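Local atomic coordinates of mandelate racemase/muconate lactonizing enzyme/Enolase superfamily (Rhodobacter sphaeroides, PDB entry 2HZG), a protein that belongs to the enolase superfamily, pairing an enolase-like N-terminal domain with a TIM-barrel-type domain that carries an acidic metal site, here holding sodium. Residues 225-239 with 261-275. Residues are numbered along the deposited sequence; the frame is centred on the assembly and turned at random.
Sequences WLEEPFDAGALAAHA and MAQHLMDYGRIGFIQ. With NA (sodium ion), chain C.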
loop_
_atom_site.group_PDB
_atom_site.type_symbol
_atom_site.label_atom_id
_atom_site.label_comp_id
_atom_site.label_asym_id
_atom_site.label_seq_id
_atom_site.Cartn_x
_atom_site.Cartn_y
_atom_site.Cartn_z
ATOM N N TRP A 225 2.167 16.489 21.187
ATOM C CA TRP A 225 1.564 15.374 20.502
ATOM C C TRP A 225 2.466 14.160 20.518
ATOM O O TRP A 225 3.696 14.259 20.679
ATOM C CB TRP A 225 1.114 15.734 19.060
ATOM C CG TRP A 225 2.220 15.805 17.986
ATOM C CD1 TRP A 225 3.114 14.816 17.628
ATOM C CD2 TRP A 225 2.490 16.915 17.110
ATOM N NE1 TRP A 225 3.931 15.265 16.594
ATOM C CE2 TRP A 225 3.558 16.542 16.263
ATOM C CE3 TRP A 225 1.925 18.190 16.964
ATOM C CZ2 TRP A 225 4.081 17.408 15.292
ATOM C CZ3 TRP A 225 2.435 19.037 16.004
ATOM C CH2 TRP A 225 3.501 18.638 15.173
ATOM N N LEU A 226 1.817 13.015 20.364
ATOM C CA LEU A 226 2.461 11.728 20.245
ATOM C C LEU A 226 2.133 11.244 18.855
ATOM O O LEU A 226 0.975 11.030 18.523
ATOM C CB LEU A 226 1.912 10.760 21.301
ATOM C CG LEU A 226 2.372 9.305 21.158
ATOM C CD1 LEU A 226 3.899 9.196 21.349
ATOM C CD2 LEU A 226 1.577 8.406 22.135
ATOM N N GLU A 227 3.172 11.073 18.045
ATOM C CA GLU A 227 3.034 10.827 16.613
ATOM C C GLU A 227 3.249 9.349 16.277
ATOM O O GLU A 227 4.145 8.700 16.822
ATOM C CB GLU A 227 4.026 11.731 15.874
ATOM C CG GLU A 227 4.138 11.531 14.381
ATOM C CD GLU A 227 5.003 12.595 13.729
ATOM O OE1 GLU A 227 5.124 13.717 14.270
ATOM O OE2 GLU A 227 5.534 12.316 12.636
ATOM N N GLU A 228 2.388 8.821 15.409
ATOM C CA GLU A 228 2.490 7.435 14.931
ATOM C C GLU A 228 2.657 6.399 16.048
ATOM O O GLU A 228 3.615 5.618 16.013
ATOM C CB GLU A 228 3.656 7.292 13.929
ATOM C CG GLU A 228 3.398 7.953 12.573
ATOM C CD GLU A 228 3.888 7.087 11.416
ATOM O OE1 GLU A 228 3.011 6.528 10.674
ATOM O OE2 GLU A 228 5.143 6.931 11.282
ATOM N N PRO A 229 1.745 6.386 17.049
ATOM C CA PRO A 229 1.959 5.361 18.104
ATOM C C PRO A 229 1.869 3.911 17.581
ATOM O O PRO A 229 2.478 3.020 18.150
ATOM C CB PRO A 229 0.821 5.630 19.116
ATOM C CG PRO A 229 -0.240 6.384 18.294
ATOM C CD PRO A 229 0.535 7.206 17.289
ATOM N N PHE A 230 1.111 3.700 16.507
ATOM C CA PHE A 230 0.740 2.356 16.052
ATOM C C PHE A 230 0.942 2.146 14.554
ATOM O O PHE A 230 1.231 3.117 13.830
ATOM C CB PHE A 230 -0.739 2.102 16.378
ATOM C CG PHE A 230 -1.088 2.289 17.834
ATOM C CD1 PHE A 230 -0.566 1.423 18.814
ATOM C CD2 PHE A 230 -1.942 3.319 18.223
ATOM C CE1 PHE A 230 -0.896 1.594 20.168
ATOM C CE2 PHE A 230 -2.276 3.504 19.572
ATOM C CZ PHE A 230 -1.757 2.643 20.547
ATOM N N ASP A 231 0.769 0.893 14.090
ATOM C CA ASP A 231 0.630 0.595 12.649
ATOM C C ASP A 231 -0.237 1.682 12.028
ATOM O O ASP A 231 -1.241 2.064 12.624
ATOM C CB ASP A 231 -0.141 -0.720 12.383
ATOM C CG ASP A 231 0.596 -1.976 12.810
ATOM O OD1 ASP A 231 1.780 -1.925 13.204
ATOM O OD2 ASP A 231 -0.050 -3.050 12.715
ATOM N N ALA A 232 0.107 2.122 10.817
ATOM C CA ALA A 232 -0.645 3.185 10.127
ATOM C C ALA A 232 -2.142 2.885 9.971
ATOM O O ALA A 232 -2.992 3.784 10.105
ATOM C CB ALA A 232 -0.017 3.481 8.770
ATOM N N GLY A 233 -2.468 1.628 9.690
ATOM C CA GLY A 233 -3.869 1.222 9.530
ATOM C C GLY A 233 -4.632 0.916 10.810
ATOM O O GLY A 233 -5.850 0.713 10.766
ATOM N N ALA A 234 -3.931 0.891 11.950
ATOM C CA ALA A 234 -4.568 0.554 13.245
ATOM C C ALA A 234 -5.353 1.727 13.839
ATOM O O ALA A 234 -4.962 2.293 14.854
ATOM C CB ALA A 234 -3.537 0.030 14.245
ATOM N N LEU A 235 -6.487 2.041 13.222
ATOM C CA LEU A 235 -7.274 3.217 13.566
ATOM C C LEU A 235 -8.003 3.069 14.900
ATOM O O LEU A 235 -8.116 4.028 15.661
ATOM C CB LEU A 235 -8.274 3.541 12.451
ATOM C CG LEU A 235 -7.673 3.634 11.046
ATOM C CD1 LEU A 235 -8.777 3.828 10.016
ATOM C CD2 LEU A 235 -6.572 4.714 10.943
ATOM N N ALA A 236 -8.492 1.865 15.170
ATOM C CA ALA A 236 -9.158 1.575 16.439
ATOM C C ALA A 236 -8.167 1.696 17.614
ATOM O O ALA A 236 -8.517 2.226 18.669
ATOM C CB ALA A 236 -9.829 0.193 16.399
ATOM N N ALA A 237 -6.937 1.217 17.416
ATOM C CA ALA A 237 -5.865 1.412 18.405
ATOM C C ALA A 237 -5.623 2.915 18.688
ATOM O O ALA A 237 -5.536 3.326 19.857
ATOM C CB ALA A 237 -4.589 0.721 17.964
ATOM N N HIS A 238 -5.514 3.724 17.631
ATOM C CA HIS A 238 -5.376 5.186 17.753
ATOM C C HIS A 238 -6.513 5.806 18.570
ATOM O O HIS A 238 -6.280 6.602 19.492
ATOM C CB HIS A 238 -5.343 5.842 16.367
ATOM C CG HIS A 238 -4.018 5.761 15.678
ATOM N ND1 HIS A 238 -3.597 4.638 14.998
ATOM C CD2 HIS A 238 -3.033 6.682 15.527
ATOM C CE1 HIS A 238 -2.409 4.868 14.465
ATOM N NE2 HIS A 238 -2.049 6.103 14.762
ATOM N N ALA A 239 -7.748 5.440 18.215
ATOM C CA ALA A 239 -8.932 5.931 18.901
ATOM C C ALA A 239 -8.927 5.504 20.376
ATOM O O ALA A 239 -9.244 6.303 21.248
ATOM C CB ALA A 239 -10.235 5.435 18.189
ATOM N N MET A 261 -6.634 6.941 3.424
ATOM C CA MET A 261 -5.831 6.640 4.626
ATOM C C MET A 261 -5.781 7.845 5.590
ATOM O O MET A 261 -5.936 7.686 6.804
ATOM C CB MET A 261 -4.426 6.214 4.247
ATOM C CG MET A 261 -4.373 4.842 3.608
ATOM S SD MET A 261 -2.686 4.346 3.275
ATOM C CE MET A 261 -1.983 4.112 4.921
ATOM N N ALA A 262 -5.605 9.043 5.043
ATOM C CA ALA A 262 -5.614 10.257 5.855
ATOM C C ALA A 262 -7.034 10.562 6.364
ATOM O O ALA A 262 -7.222 10.843 7.557
ATOM C CB ALA A 262 -5.053 11.434 5.069
ATOM N N GLN A 263 -8.033 10.502 5.472
ATOM C CA GLN A 263 -9.409 10.759 5.914
ATOM C C GLN A 263 -9.883 9.799 7.003
ATOM O O GLN A 263 -10.546 10.212 7.951
ATOM C CB GLN A 263 -10.404 10.733 4.759
ATOM C CG GLN A 263 -11.739 11.327 5.186
ATOM C CD GLN A 263 -12.802 11.193 4.115
ATOM O OE1 GLN A 263 -13.306 12.194 3.616
ATOM N NE2 GLN A 263 -13.137 9.965 3.754
ATOM N N HIS A 264 -9.554 8.521 6.845
ATOM C CA HIS A 264 -9.926 7.513 7.845
ATOM C C HIS A 264 -9.255 7.738 9.187
ATOM O O HIS A 264 -9.885 7.568 10.236
ATOM C CB HIS A 264 -9.626 6.103 7.339
ATOM C CG HIS A 264 -10.447 5.707 6.150
ATOM N ND1 HIS A 264 -10.110 4.652 5.330
ATOM C CD2 HIS A 264 -11.588 6.228 5.643
ATOM C CE1 HIS A 264 -11.009 4.539 4.369
ATOM N NE2 HIS A 264 -11.909 5.493 4.529
ATOM N N LEU A 265 -7.975 8.106 9.160
ATOM C CA LEU A 265 -7.280 8.466 10.395
ATOM C C LEU A 265 -7.962 9.632 11.095
ATOM O O LEU A 265 -8.160 9.583 12.316
ATOM C CB LEU A 265 -5.789 8.779 10.133
ATOM C CG LEU A 265 -4.919 8.969 11.381
ATOM C CD1 LEU A 265 -4.824 7.700 12.245
ATOM C CD2 LEU A 265 -3.535 9.411 10.911
ATOM N N MET A 266 -8.344 10.667 10.343
ATOM C CA MET A 266 -9.100 11.784 10.961
ATOM C C MET A 266 -10.465 11.353 11.487
ATOM O O MET A 266 -10.841 11.714 12.602
ATOM C CB MET A 266 -9.265 12.959 10.013
ATOM C CG MET A 266 -7.936 13.590 9.626
ATOM S SD MET A 266 -8.151 15.058 8.602
ATOM C CE MET A 266 -8.555 14.331 7.025
ATOM N N ASP A 267 -11.185 10.567 10.690
ATOM C CA ASP A 267 -12.548 10.181 11.057
ATOM C C ASP A 267 -12.666 9.075 12.105
ATOM O O ASP A 267 -13.589 9.116 12.896
ATOM C CB ASP A 267 -13.386 9.856 9.819
ATOM C CG ASP A 267 -13.727 11.102 9.023
ATOM O OD1 ASP A 267 -13.666 12.214 9.588
ATOM O OD2 ASP A 267 -14.009 10.982 7.824
ATOM N N TYR A 268 -11.754 8.101 12.102
ATOM C CA TYR A 268 -11.818 6.992 13.049
ATOM C C TYR A 268 -10.680 6.984 14.096
ATOM O O TYR A 268 -10.800 6.349 15.136
ATOM C CB TYR A 268 -11.849 5.671 12.284
ATOM C CG TYR A 268 -13.008 5.614 11.305
ATOM C CD1 TYR A 268 -14.310 5.417 11.762
ATOM C CD2 TYR A 268 -12.805 5.779 9.933
ATOM C CE1 TYR A 268 -15.384 5.381 10.889
ATOM C CE2 TYR A 268 -13.882 5.740 9.033
ATOM C CZ TYR A 268 -15.171 5.532 9.537
ATOM O OH TYR A 268 -16.266 5.483 8.698
ATOM N N GLY A 269 -9.574 7.665 13.805
ATOM C CA GLY A 269 -8.387 7.568 14.652
ATOM C C GLY A 269 -8.368 8.546 15.794
ATOM O O GLY A 269 -7.551 8.414 16.692
ATOM N N ARG A 270 -9.244 9.556 15.750
ATOM C CA ARG A 270 -9.328 10.565 16.825
ATOM C C ARG A 270 -7.991 11.321 16.981
ATOM O O ARG A 270 -7.579 11.681 18.090
ATOM C CB ARG A 270 -9.750 9.913 18.166
ATOM C CG ARG A 270 -11.154 9.299 18.188
ATOM C CD ARG A 270 -11.490 8.818 19.613
ATOM N NE ARG A 270 -11.445 9.918 20.589
ATOM C CZ ARG A 270 -11.790 9.804 21.871
ATOM N NH1 ARG A 270 -12.209 8.630 22.351
ATOM N NH2 ARG A 270 -11.719 10.859 22.676
ATOM N N ILE A 271 -7.302 11.537 15.865
ATOM C CA ILE A 271 -6.078 12.340 15.875
ATOM C C ILE A 271 -6.401 13.833 15.966
ATOM O O ILE A 271 -7.435 14.292 15.466
ATOM C CB ILE A 271 -5.170 12.085 14.643
ATOM C CG1 ILE A 271 -5.991 12.160 13.340
ATOM C CG2 ILE A 271 -4.435 10.753 14.793
ATOM C CD1 ILE A 271 -5.151 12.609 12.101
ATOM N N GLY A 272 -5.499 14.574 16.605
ATOM C CA GLY A 272 -5.570 16.021 16.644
ATOM C C GLY A 272 -4.767 16.710 15.562
ATOM O O GLY A 272 -4.996 17.887 15.288
ATOM N N PHE A 273 -3.821 15.990 14.953
ATOM C CA PHE A 273 -2.945 16.543 13.917
ATOM C C PHE A 273 -2.835 15.540 12.783
ATOM O O PHE A 273 -2.471 14.398 13.014
ATOM C CB PHE A 273 -1.515 16.843 14.459
ATOM C CG PHE A 273 -1.494 17.852 15.590
ATOM C CD1 PHE A 273 -1.281 19.214 15.324
ATOM C CD2 PHE A 273 -1.716 17.449 16.906
ATOM C CE1 PHE A 273 -1.274 20.158 16.368
ATOM C CE2 PHE A 273 -1.721 18.383 17.963
ATOM C CZ PHE A 273 -1.500 19.735 17.692
ATOM N N ILE A 274 -3.154 15.977 11.570
ATOM C CA ILE A 274 -2.937 15.150 10.376
ATOM C C ILE A 274 -1.662 15.645 9.695
ATOM O O ILE A 274 -1.462 16.847 9.524
ATOM C CB ILE A 274 -4.188 15.136 9.427
ATOM C CG1 ILE A 274 -4.010 14.146 8.254
ATOM C CG2 ILE A 274 -4.507 16.552 8.872
ATOM C CD1 ILE A 274 -4.168 12.661 8.616
ATOM N N GLN A 275 -0.782 14.712 9.357
ATOM C CA GLN A 275 0.555 15.029 8.893
ATOM C C GLN A 275 0.775 14.307 7.590
ATOM O O GLN A 275 0.705 13.078 7.517
ATOM C CB GLN A 275 1.615 14.618 9.919
ATOM C CG GLN A 275 1.330 15.132 11.333
ATOM C CD GLN A 275 2.210 14.486 12.380
ATOM O OE1 GLN A 275 2.229 13.257 12.524
ATOM N NE2 GLN A 275 2.932 15.307 13.134
HETATM NA NA NA C . 7.246 10.994 11.731
HETATM O O HOH W 1 6.762 8.296 12.491
HETATM O O HOH W 2 8.814 9.853 10.215
HETATM O O HOH W 3 8.804 12.965 11.196
#
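Trp225 and Phe273 meet inside the barrel, on strands 225-227 and 273-275, whose axes pass 9.6 Å apart, with strand 249-252 between them, and are inclined at 36°; outside, helices 235-239 and 261-268 pack at 35°. The indole lays its six-membered ring against Phe273, with CE3 of Trp225 over the centre of the phenyl face, 3.7 Å from Phe273 CG. The planes are inclined at 48°, neither stacked nor edge-to-face. The first torsion sets the Trp225 ring between its own N and carbonyl carbon, and the amide nitrogen of Gln275 lies above the indole plane toward its rim, 3.2 Å from Trp225 CZ2, with the amide nearly perpendicular to the indole. From there NE2 of Gln275 gives a weak, bent hydrogen bond to OE1 of Glu227 (2.9 Å). The same oxygen receives NE1 of Trp225 on its anti lone pair and forms a salt bridge with Lys165. Glu227, extended with CG anti to its N, reaches sodium through OE2 at 2.3 Å; Asp199, Glu254 and three waters complete the site.

Between the helices, Leu235 pushes CD1 against His264 CB and CD2 against Leu265 CD1. That Leu265 methyl also sits over the centre of the His238 imidazole, a CH-pi contact, while CD2 of Phe230 lies over the rim of the opposite face. ND1 of His238 donates almost straight to Ala234 O (2.7 Å), fixing the ring's rotation. At Gly269 the backbones close to 4.6 Å between its CA and that of Ala239. NE2 of His264 hydrogen-bonds to the carbonyl oxygen of Gly233 of the second subunit, so the helix contact lies at the dimer interface.

The chemistry thus divides: apolar packing joins the helices outside the barrel, whereas inside it the Trp225 N-H, Lys165 and, weakly, the Gln275 amide hold OE1 of Glu227 while OE2 binds sodium, gripping the carboxylate at both oxygens.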